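Local atomic coordinates of zinc chaperone AztD (Citrobacter koseri, PDB entry 6CMK), a protein that acts as a periplasmic zinc chaperone, binding zinc on a beta propeller and handing one zinc ion directly to the solute-binding protein AztC of its transport system. Residues S75-F80 and A151-Q156; I92-A97 and V396-S401; S221-A226 and T237-A242; G320-I325 and I373-T378. All blocks are in the same frame, centred on the assembly; numbering follows the deposited sequence.

How the contacts relate
All four contacts join parts of a beta propeller, and none is bridged by a direct hydrogen bond between its segments. Contacts 1 and 2 touch each other and share one sheet: residues 75-80 and 92-97 belong to neighbouring strands, packing against a helix of the next blade in contact 1 and against the closing strand 392-403 in contact 2. Both are buried and apolar. Contact 4, also buried, lies between two later blades and adds a water-bridged glutamine to its leucine pair. Contact 3 is partly buried, stays within one blade and is the most polar, with charges and waters joining its loops. Contacts 2 and 3 both reach the second subunit.

Contact 1: residues S75-F80 and A151-Q156; sequences SGATIF and AVLKGQ
The F80 ring lies beside V152, F80 CZ being 4.5 Å from V152 CG1, which stands obliquely off the ring plane, a marginal approach. F127, from the blade that carries the helix, meets the same ring with the planes inclined by about 30°, and T91 of strand 88-100 touches it too. The tighter packing is made by L153, which reaches across from the helix with its two methyls split between two residues. L153 CD1 lies 3.8 Å from A77 CB, while L153 CD2 comes within 3.6 Å of T78 CG2; the L153 and T78 side chains pass at a slant. T78 turns this methyl to L153 because its chi1 of 59° sets CG2 beside the backbone N, leaving OG1 to hydrogen-bond E149 OE2 at the start of the helix. One branch of the threonine is thus apolar contact and the other a polar tie to the same helix. Before the strand, an ST turn shapes the chain: A77 N donates to S75 OG over 3.0 Å. Beyond L153 a Schellman motif turns the chain at G155, with Q156 N bonded to A151 O at 2.9 Å. The contact seats the short helix 149-153, which links two strands of its own blade, against strand 78-83 of the preceding blade; V152 also packs on L115 and L117 of strand 113-120, and I79 packs on V396 and V398 of strand 392-403.

Contact 2: residues I92-A97 and V396-S401; sequences IASGIA and VAVGGS
I96 leans over the backbone of V398 and G399, and each of its branches meets a different part of strand 392-403. From CB, the CG2 branch stops 4.2 Å from G399 CA, lying over a backbone that carries no side chain at that point. The other branch runs through CG1 to CD1, extended by a chi2 of 173°. This carries I96 CD1 to 4.4 Å from V398 O and brings it near the methyl V398 CG2, at 4.5 Å. These are loose van der Waals distances, so the isoleucine covers the strand without wedging into it. The closer touch is made by S94, whose CB lies 3.9 Å from V398 CG2. V398 places that methyl between its own backbone N and carbonyl carbon (chi1 -57°), which lets one methyl serve both S94 and I96. The hydroxyl of S94 passes alongside the same methyl but is engaged elsewhere: S94 OG accepts from I96 N at 3.2 Å and 167°, an ST turn, and hydrogen-bonds G76 O. That turn, with G95 at positive phi, is the short loop that interrupts strand 88-100 and presents S94 and I96 on one side. The I96 side chain is about 10 Å from that of D106, a ligand of zinc site 2. Strand 392-403 pairs with the N-terminal strand 32-42, so both chain ends build one blade in the velcro-like closure common among propellers. The contact lays the next blade's strand 88-100 over this closing strand, with I79 packing on V398, R72 flanking it, and R37 reaching S94 O.

Contact 3: residues S221-A226 and T237-A242; sequences SGDTFA and TQKNAA
T237 and T224 run alongside each other in the same direction, where two adjacent strands of one blade begin to part. The van der Waals part centres on T237 CG2, which sits 3.6 Å from D223 O and 3.7 Å from T224 OG1. A chi1 of 56° puts this methyl beside the T237 backbone N and turns it to D223 O and T224 OG1. Among the hydrogen bonds, T224 OG1 donates to D223 OD1 at 2.9 Å, arriving from above the carboxylate, 41° out of its plane; Q269 NE2 also bonds OD1. The backbone of D223 belongs to a type II' turn from S221 to T224, which joins strands 218-221 and 224-228 in a tight hairpin. Water provides the bridges between the segments. One water joins D223 O to Q238 N, accepting from the latter at 2.9 Å. A second joins D223 OD2 to K239 NZ, accepting from the lysine at 2.9 Å, with a weak, long link to Q238 O; it has more acceptors in reach than protons. The electrostatic term is correspondingly indirect: D223 OD2 and K239 NZ stand 4.3 Å apart, beyond a salt bridge. L296 of the second subunit packs on D223, and N240 ND2 bonds L293 O of that subunit. With two oxygens of D223 and both Q238 N and K239 NZ joined through water, the opposite charges probably attract through the intervening water, beside the apolar touch of T237 CG2.

Contact 4: residues G320-I325 and I373-T378; sequences GKLNQI and IVLDAT
L322 and L375 meet end on between two consecutive blades of the beta propeller, one from strand 321-326 and the other from strand 371-376. Their strands are too far apart to pair, L322 CA and L375 CA being 10.0 Å apart, and the side chains bridge the interval. They reach toward each other roughly head-on, not quite in line, and one methyl of L322 faces both methyls of L375: L322 CD2 lies 4.3 Å from L375 CD1, and L375 CD2 is equally near it. Such spacing makes light apolar packing, completed around it by V336 against L375 and by F380, which packs on both L322 and Q324. Two residues along the strand, Q324 points to the same side but behaves differently. Its chain is nearly fully extended (chi1 -178°, chi2 -173°), which carries the amide toward the loop after strand 371-376 and stops it short of direct bonding: Q324 NE2 remains 4.2 Å from A377 O. The oxygen end is fixed within its own blade, where Q324 OE1 takes hydrogen bonds from S333 OG and Q334 NE2, which probably fixes the amide's rotation, with the nitrogen facing the other blade. Two waters finish the bridge. Q324 NE2 donates to one at 2.8 Å, and this water donates to A377 O. The second water, which donates to T378 O, accepts from Q324 NE2 at 2.9 Å.

Contact 1: residues S75-F80 and A151-Q156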
loop_
_atom_site.group_PDB
_atom_site.type_symbol
_atom_site.label_atom_id
_atom_site.label_comp_id
_atom_site.label_asym_id
_atom_site.label_seq_id
_atom_site.Cartn_x
_atom_site.Cartn_y
_atom_site.Cartn_z
ATOM N N SER B 75 7.735 -2.502 -4.458
ATOM C CA SER B 75 6.666 -2.582 -5.445
ATOM C C SER B 75 6.534 -3.977 -6.024
ATOM O O SER B 75 5.484 -4.298 -6.592
ATOM C CB SER B 75 6.912 -1.605 -6.595
ATOM O OG SER B 75 7.906 -2.101 -7.480
ATOM N N GLY B 76 7.597 -4.786 -5.936
ATOM C CA GLY B 76 7.668 -6.078 -6.575
ATOM C C GLY B 76 7.930 -6.049 -8.065
ATOM O O GLY B 76 7.935 -7.114 -8.694
ATOM N N ALA B 77 8.146 -4.876 -8.658
ATOM C CA ALA B 77 8.324 -4.818 -10.099
ATOM C C ALA B 77 9.740 -5.187 -10.522
ATOM O O ALA B 77 9.949 -5.535 -11.687
ATOM C CB ALA B 77 7.973 -3.425 -10.628
ATOM N N THR B 78 10.716 -5.131 -9.612
ATOM C CA THR B 78 12.095 -5.453 -9.957
ATOM C C THR B 78 12.682 -6.425 -8.951
ATOM O O THR B 78 12.350 -6.387 -7.761
ATOM C CB THR B 78 12.970 -4.197 -10.029
ATOM O OG1 THR B 78 12.957 -3.516 -8.773
ATOM C CG2 THR B 78 12.471 -3.268 -11.124
ATOM N N ILE B 79 13.529 -7.314 -9.474
ATOM C CA ILE B 79 14.332 -8.271 -8.729
ATOM C C ILE B 79 15.784 -7.928 -9.014
ATOM O O ILE B 79 16.156 -7.744 -10.175
ATOM C CB ILE B 79 14.056 -9.723 -9.170
ATOM C CG1 ILE B 79 12.564 -10.056 -9.146
ATOM C CG2 ILE B 79 14.873 -10.705 -8.339
ATOM C CD1 ILE B 79 11.954 -9.966 -7.799
ATOM N N PHE B 80 16.596 -7.841 -7.973
ATOM C CA PHE B 80 18.020 -7.581 -8.133
ATOM C C PHE B 80 18.815 -8.816 -7.742
ATOM O O PHE B 80 18.512 -9.474 -6.743
ATOM C CB PHE B 80 18.440 -6.361 -7.313
ATOM C CG PHE B 80 17.880 -5.074 -7.855
ATOM C CD1 PHE B 80 16.590 -4.694 -7.560
ATOM C CD2 PHE B 80 18.633 -4.270 -8.689
ATOM C CE1 PHE B 80 16.063 -3.515 -8.074
ATOM C CE2 PHE B 80 18.113 -3.095 -9.206
ATOM C CZ PHE B 80 16.823 -2.721 -8.894
ATOM N N ALA B 151 13.360 4.857 -12.894
ATOM C CA ALA B 151 14.346 4.977 -13.964
ATOM C C ALA B 151 14.799 3.608 -14.457
ATOM O O ALA B 151 14.873 3.364 -15.668
ATOM C CB ALA B 151 15.539 5.792 -13.469
ATOM N N VAL B 152 15.088 2.693 -13.533
ATOM C CA VAL B 152 15.555 1.362 -13.911
ATOM C C VAL B 152 14.550 0.685 -14.837
ATOM O O VAL B 152 14.914 0.100 -15.863
ATOM C CB VAL B 152 15.812 0.520 -12.652
ATOM C CG1 VAL B 152 16.210 -0.913 -13.019
ATOM C CG2 VAL B 152 16.859 1.200 -11.792
ATOM N N LEU B 153 13.267 0.737 -14.477
ATOM C CA LEU B 153 12.253 0.055 -15.276
ATOM C C LEU B 153 12.121 0.653 -16.667
ATOM O O LEU B 153 11.738 -0.061 -17.603
ATOM C CB LEU B 153 10.900 0.099 -14.566
ATOM C CG LEU B 153 10.765 -0.901 -13.429
ATOM C CD1 LEU B 153 9.592 -0.513 -12.539
ATOM C CD2 LEU B 153 10.604 -2.294 -14.021
ATOM N N LYS B 154 12.405 1.952 -16.826
ATOM C CA LYS B 154 12.414 2.570 -18.142
ATOM C C LYS B 154 13.668 2.241 -18.937
ATOM O O LYS B 154 13.760 2.641 -20.102
ATOM C CB LYS B 154 12.321 4.094 -18.040
ATOM C CG LYS B 154 11.131 4.687 -17.313
ATOM C CD LYS B 154 11.248 6.202 -17.418
ATOM C CE LYS B 154 10.563 6.957 -16.299
ATOM N NZ LYS B 154 11.003 8.384 -16.322
ATOM N N GLY B 155 14.633 1.549 -18.338
ATOM C CA GLY B 155 15.898 1.309 -18.997
ATOM C C GLY B 155 16.885 2.447 -18.891
ATOM O O GLY B 155 17.788 2.551 -19.735
ATOM N N GLN B 156 16.742 3.314 -17.892
ATOM C CA GLN B 156 17.725 4.359 -17.637
ATOM C C GLN B 156 18.629 3.960 -16.478
ATOM O O GLN B 156 18.180 3.355 -15.500
ATOM C CB GLN B 156 17.043 5.691 -17.335
ATOM C CG GLN B 156 16.275 6.231 -18.521
ATOM C CD GLN B 156 15.710 7.612 -18.280
ATOM O OE1 GLN B 156 16.220 8.376 -17.456
ATOM N NE2 GLN B 156 14.648 7.944 -19.009
#

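Contact 2: residues I92-A97 and V396-S401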
loop_
_atom_site.group_PDB
_atom_site.type_symbol
_atom_site.label_atom_id
_atom_site.label_comp_id
_atom_site.label_asym_id
_atom_site.label_seq_id
_atom_site.Cartn_x
_atom_site.Cartn_y
_atom_site.Cartn_z
ATOM N N ILE B 92 16.212 -7.588 -12.936
ATOM C CA ILE B 92 15.160 -8.333 -13.611
ATOM C C ILE B 92 13.852 -7.575 -13.427
ATOM O O ILE B 92 13.513 -7.175 -12.306
ATOM C CB ILE B 92 15.047 -9.761 -13.042
ATOM C CG1 ILE B 92 16.297 -10.577 -13.375
ATOM C CG2 ILE B 92 13.796 -10.473 -13.566
ATOM C CD1 ILE B 92 16.435 -11.855 -12.544
ATOM N N ALA B 93 13.116 -7.388 -14.519
ATOM C CA ALA B 93 11.736 -6.931 -14.414
ATOM C C ALA B 93 10.862 -8.146 -14.143
ATOM O O ALA B 93 10.821 -9.087 -14.942
ATOM C CB ALA B 93 11.289 -6.208 -15.680
ATOM N N SER B 94 10.190 -8.141 -12.997
ATOM C CA SER B 94 9.451 -9.324 -12.579
ATOM C C SER B 94 8.301 -9.637 -13.522
ATOM O O SER B 94 7.886 -10.799 -13.633
ATOM C CB SER B 94 8.916 -9.116 -11.172
ATOM O OG SER B 94 7.876 -8.150 -11.192
ATOM N N GLY B 95 7.764 -8.622 -14.184
ATOM C CA GLY B 95 6.611 -8.795 -15.031
ATOM C C GLY B 95 5.289 -8.692 -14.308
ATOM O O GLY B 95 4.250 -8.969 -14.914
ATOM N N ILE B 96 5.293 -8.334 -13.026
ATOM C CA ILE B 96 4.067 -8.119 -12.266
ATOM C C ILE B 96 4.159 -6.746 -11.626
ATOM O O ILE B 96 5.100 -6.469 -10.875
ATOM C CB ILE B 96 3.838 -9.197 -11.192
ATOM C CG1 ILE B 96 3.730 -10.581 -11.844
ATOM C CG2 ILE B 96 2.569 -8.868 -10.404
ATOM C CD1 ILE B 96 3.675 -11.747 -10.857
ATOM N N ALA B 97 3.187 -5.887 -11.920
ATOM C CA ALA B 97 3.146 -4.565 -11.333
ATOM C C ALA B 97 1.695 -4.182 -11.082
ATOM O O ALA B 97 0.775 -4.707 -11.715
ATOM C CB ALA B 97 3.841 -3.534 -12.236
ATOM N N VAL B 396 13.156 -15.422 -3.708
ATOM C CA VAL B 396 12.240 -14.340 -3.360
ATOM C C VAL B 396 10.980 -14.511 -4.197
ATOM O O VAL B 396 10.976 -15.183 -5.230
ATOM C CB VAL B 396 12.839 -12.927 -3.563
ATOM C CG1 VAL B 396 14.039 -12.714 -2.635
ATOM C CG2 VAL B 396 13.210 -12.685 -5.029
ATOM N N ALA B 397 9.894 -13.899 -3.725
ATOM C CA ALA B 397 8.584 -14.010 -4.357
ATOM C C ALA B 397 7.930 -12.640 -4.453
ATOM O O ALA B 397 8.046 -11.829 -3.534
ATOM C CB ALA B 397 7.656 -14.936 -3.562
ATOM N N VAL B 398 7.220 -12.398 -5.554
ATOM C CA VAL B 398 6.410 -11.192 -5.710
ATOM C C VAL B 398 5.031 -11.590 -6.219
ATOM O O VAL B 398 4.825 -12.689 -6.738
ATOM C CB VAL B 398 7.041 -10.160 -6.680
ATOM C CG1 VAL B 398 8.438 -9.760 -6.221
ATOM C CG2 VAL B 398 7.060 -10.680 -8.122
ATOM N N GLY B 399 4.082 -10.674 -6.087
ATOM C CA GLY B 399 2.786 -10.894 -6.697
ATOM C C GLY B 399 1.652 -10.403 -5.824
ATOM O O GLY B 399 1.855 -9.738 -4.813
ATOM N N GLY B 400 0.448 -10.772 -6.240
ATOM C CA GLY B 400 -0.809 -10.319 -5.649
ATOM C C GLY B 400 -1.944 -10.548 -6.639
ATOM O O GLY B 400 -1.881 -11.445 -7.467
ATOM N N SER B 401 -2.967 -9.701 -6.566
ATOM C CA SER B 401 -4.047 -9.825 -7.537
ATOM C C SER B 401 -4.609 -8.446 -7.853
ATOM O O SER B 401 -4.434 -7.489 -7.099
ATOM C CB SER B 401 -5.154 -10.767 -7.038
ATOM O OG SER B 401 -5.981 -10.139 -6.073
#

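Contact 3: residues S221-A226 and T237-A242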
loop_
_atom_site.group_PDB
_atom_site.type_symbol
_atom_site.label_atom_id
_atom_site.label_comp_id
_atom_site.label_asym_id
_atom_site.label_seq_id
_atom_site.Cartn_x
_atom_site.Cartn_y
_atom_site.Cartn_z
ATOM N N SER B 221 10.855 -2.026 8.262
ATOM C CA SER B 221 9.495 -2.429 8.610
ATOM C C SER B 221 8.650 -1.163 8.635
ATOM O O SER B 221 8.790 -0.337 9.541
ATOM C CB SER B 221 9.460 -3.150 9.950
ATOM O OG SER B 221 8.143 -3.629 10.234
ATOM N N GLY B 222 7.772 -1.024 7.652
ATOM C CA GLY B 222 7.017 0.218 7.551
ATOM C C GLY B 222 7.959 1.392 7.433
ATOM O O GLY B 222 8.948 1.348 6.696
ATOM N N ASP B 223 7.663 2.462 8.177
ATOM C CA ASP B 223 8.439 3.693 8.066
ATOM C C ASP B 223 9.735 3.678 8.874
ATOM O O ASP B 223 10.421 4.709 8.929
ATOM C CB ASP B 223 7.577 4.890 8.487
ATOM C CG ASP B 223 7.380 5.003 9.990
ATOM O OD1 ASP B 223 7.654 4.053 10.763
ATOM O OD2 ASP B 223 6.931 6.090 10.406
ATOM N N THR B 224 10.119 2.541 9.454
ATOM C CA THR B 224 11.276 2.460 10.337
ATOM C C THR B 224 12.286 1.476 9.767
ATOM O O THR B 224 11.922 0.375 9.351
ATOM C CB THR B 224 10.852 2.040 11.751
ATOM O OG1 THR B 224 9.940 3.018 12.262
ATOM C CG2 THR B 224 12.060 1.958 12.690
ATOM N N PHE B 225 13.548 1.891 9.717
ATOM C CA PHE B 225 14.622 1.018 9.277
ATOM C C PHE B 225 15.542 0.728 10.453
ATOM O O PHE B 225 15.828 1.611 11.265
ATOM C CB PHE B 225 15.412 1.641 8.120
ATOM C CG PHE B 225 16.123 0.631 7.293
ATOM C CD1 PHE B 225 17.395 0.219 7.639
ATOM C CD2 PHE B 225 15.507 0.063 6.188
ATOM C CE1 PHE B 225 18.038 -0.733 6.906
ATOM C CE2 PHE B 225 16.152 -0.891 5.440
ATOM C CZ PHE B 225 17.425 -1.293 5.805
ATOM N N ALA B 226 16.008 -0.512 10.548
ATOM C CA ALA B 226 16.825 -0.927 11.679
ATOM C C ALA B 226 18.192 -1.421 11.223
ATOM O O ALA B 226 18.302 -2.132 10.224
ATOM C CB ALA B 226 16.133 -2.025 12.481
ATOM N N THR B 237 14.071 6.930 10.865
ATOM C CA THR B 237 12.848 7.410 10.231
ATOM C C THR B 237 13.164 8.705 9.502
ATOM O O THR B 237 14.121 9.402 9.843
ATOM C CB THR B 237 11.735 7.696 11.238
ATOM O OG1 THR B 237 12.219 8.623 12.211
ATOM C CG2 THR B 237 11.274 6.429 11.939
ATOM N N GLN B 238 12.344 9.032 8.499
ATOM C CA GLN B 238 12.450 10.324 7.832
ATOM C C GLN B 238 11.059 10.879 7.609
ATOM O O GLN B 238 10.180 10.177 7.101
ATOM C CB GLN B 238 13.167 10.238 6.483
ATOM C CG GLN B 238 13.340 11.624 5.840
ATOM C CD GLN B 238 14.000 11.579 4.483
ATOM O OE1 GLN B 238 13.770 10.670 3.691
ATOM N NE2 GLN B 238 14.828 12.576 4.205
ATOM N N LYS B 239 10.876 12.142 7.963
ATOM C CA LYS B 239 9.655 12.839 7.584
ATOM C C LYS B 239 10.012 13.895 6.547
ATOM O O LYS B 239 10.378 13.540 5.422
ATOM C CB LYS B 239 8.969 13.370 8.837
ATOM C CG LYS B 239 8.421 12.193 9.648
ATOM C CD LYS B 239 7.651 12.615 10.876
ATOM C CE LYS B 239 7.563 11.471 11.879
ATOM N NZ LYS B 239 6.808 10.296 11.355
ATOM N N ASN B 240 9.942 15.178 6.878
ATOM C CA ASN B 240 10.175 16.209 5.874
ATOM C C ASN B 240 11.468 16.970 6.141
ATOM O O ASN B 240 11.592 18.148 5.804
ATOM C CB ASN B 240 8.967 17.134 5.797
ATOM C CG ASN B 240 7.802 16.472 5.080
ATOM O OD1 ASN B 240 7.969 15.946 3.977
ATOM N ND2 ASN B 240 6.644 16.450 5.714
ATOM N N ALA B 241 12.444 16.276 6.714
ATOM C CA ALA B 241 13.754 16.827 7.009
ATOM C C ALA B 241 14.772 15.711 6.801
ATOM O O ALA B 241 14.508 14.704 6.133
ATOM C CB ALA B 241 13.786 17.406 8.431
ATOM N N ALA B 242 15.958 15.876 7.368
ATOM C CA ALA B 242 16.933 14.813 7.297
ATOM C C ALA B 242 16.434 13.617 8.101
ATOM O O ALA B 242 15.643 13.776 9.036
ATOM C CB ALA B 242 18.281 15.279 7.832
HETATM O O HOH W 1 10.324 7.171 7.700
HETATM O O HOH W 2 8.287 8.548 9.527
#

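Contact 4: residues G320-I325 and I373-T378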
loop_
_atom_site.group_PDB
_atom_site.type_symbol
_atom_site.label_atom_id
_atom_site.label_comp_id
_atom_site.label_asym_id
_atom_site.label_seq_id
_atom_site.Cartn_x
_atom_site.Cartn_y
_atom_site.Cartn_z
ATOM N N GLY B 320 15.907 -29.578 9.889
ATOM C CA GLY B 320 15.035 -29.817 8.758
ATOM C C GLY B 320 13.618 -29.327 8.940
ATOM O O GLY B 320 12.775 -29.591 8.078
ATOM N N LYS B 321 13.331 -28.625 10.024
ATOM C CA LYS B 321 11.969 -28.230 10.345
ATOM C C LYS B 321 11.719 -26.766 10.008
ATOM O O LYS B 321 12.589 -25.901 10.153
ATOM C CB LYS B 321 11.654 -28.453 11.824
ATOM C CG LYS B 321 11.627 -29.908 12.276
ATOM C CD LYS B 321 11.011 -29.969 13.668
ATOM C CE LYS B 321 11.065 -31.348 14.294
ATOM N NZ LYS B 321 10.233 -31.356 15.533
ATOM N N LEU B 322 10.501 -26.501 9.564
ATOM C CA LEU B 322 9.997 -25.145 9.426
ATOM C C LEU B 322 9.185 -24.826 10.671
ATOM O O LEU B 322 8.364 -25.644 11.097
ATOM C CB LEU B 322 9.139 -25.024 8.167
ATOM C CG LEU B 322 8.612 -23.614 7.869
ATOM C CD1 LEU B 322 9.745 -22.658 7.564
ATOM C CD2 LEU B 322 7.624 -23.652 6.724
ATOM N N ASN B 323 9.438 -23.665 11.277
ATOM C CA ASN B 323 8.781 -23.292 12.525
ATOM C C ASN B 323 7.973 -22.019 12.321
ATOM O O ASN B 323 8.485 -21.027 11.797
ATOM C CB ASN B 323 9.793 -23.093 13.657
ATOM C CG ASN B 323 10.729 -24.263 13.818
ATOM O OD1 ASN B 323 10.487 -25.145 14.636
ATOM N ND2 ASN B 323 11.820 -24.272 13.052
ATOM N N GLN B 324 6.716 -22.061 12.732
ATOM C CA GLN B 324 5.816 -20.918 12.652
ATOM C C GLN B 324 5.995 -20.054 13.895
ATOM O O GLN B 324 5.866 -20.546 15.023
ATOM C CB GLN B 324 4.376 -21.414 12.531
ATOM C CG GLN B 324 3.343 -20.319 12.391
ATOM C CD GLN B 324 1.932 -20.874 12.454
ATOM O OE1 GLN B 324 1.532 -21.478 13.451
ATOM N NE2 GLN B 324 1.181 -20.687 11.382
ATOM N N ILE B 325 6.305 -18.776 13.695
ATOM C CA ILE B 325 6.426 -17.815 14.786
ATOM C C ILE B 325 5.143 -17.005 14.871
ATOM O O ILE B 325 4.793 -16.282 13.930
ATOM C CB ILE B 325 7.618 -16.869 14.587
ATOM C CG1 ILE B 325 8.909 -17.656 14.382
ATOM C CG2 ILE B 325 7.721 -15.914 15.771
ATOM C CD1 ILE B 325 9.222 -18.618 15.506
ATOM N N ILE B 373 9.886 -27.338 -1.744
ATOM C CA ILE B 373 8.717 -27.872 -1.049
ATOM C C ILE B 373 7.686 -26.760 -0.906
ATOM O O ILE B 373 8.031 -25.620 -0.577
ATOM C CB ILE B 373 9.097 -28.440 0.332
ATOM C CG1 ILE B 373 10.270 -29.417 0.232
ATOM C CG2 ILE B 373 7.881 -29.094 0.977
ATOM C CD1 ILE B 373 10.135 -30.473 -0.842
ATOM N N VAL B 374 6.415 -27.087 -1.143
ATOM C CA VAL B 374 5.330 -26.109 -1.083
ATOM C C VAL B 374 4.390 -26.501 0.047
ATOM O O VAL B 374 3.886 -27.630 0.072
ATOM C CB VAL B 374 4.558 -26.023 -2.413
ATOM C CG1 VAL B 374 3.546 -24.889 -2.364
ATOM C CG2 VAL B 374 5.506 -25.837 -3.587
ATOM N N LEU B 375 4.151 -25.573 0.966
ATOM C CA LEU B 375 3.259 -25.802 2.092
ATOM C C LEU B 375 2.091 -24.834 2.044
ATOM O O LEU B 375 2.244 -23.673 1.666
ATOM C CB LEU B 375 3.971 -25.615 3.433
ATOM C CG LEU B 375 5.147 -26.544 3.718
ATOM C CD1 LEU B 375 6.469 -25.918 3.271
ATOM C CD2 LEU B 375 5.169 -26.870 5.198
ATOM N N ASP B 376 0.930 -25.313 2.483
ATOM C CA ASP B 376 -0.195 -24.424 2.725
ATOM C C ASP B 376 0.081 -23.619 3.988
ATOM O O ASP B 376 0.428 -24.183 5.031
ATOM C CB ASP B 376 -1.486 -25.231 2.863
ATOM C CG ASP B 376 -2.687 -24.351 3.169
ATOM O OD1 ASP B 376 -3.203 -23.708 2.234
ATOM O OD2 ASP B 376 -3.103 -24.294 4.344
ATOM N N ALA B 377 -0.068 -22.296 3.907
ATOM C CA ALA B 377 0.403 -21.461 5.007
ATOM C C ALA B 377 -0.422 -21.653 6.272
ATOM O O ALA B 377 0.127 -21.612 7.378
ATOM C CB ALA B 377 0.392 -19.987 4.607
ATOM N N THR B 378 -1.726 -21.856 6.140
ATOM C CA THR B 378 -2.574 -21.898 7.323
ATOM C C THR B 378 -2.603 -23.281 7.956
ATOM O O THR B 378 -2.529 -23.393 9.185
ATOM C CB THR B 378 -3.988 -21.424 6.971
ATOM O OG1 THR B 378 -4.532 -22.239 5.929
ATOM C CG2 THR B 378 -3.956 -19.963 6.516
HETATM O O HOH W 3 1.203 -19.547 8.848
HETATM O O HOH W 4 -1.655 -21.228 10.978
#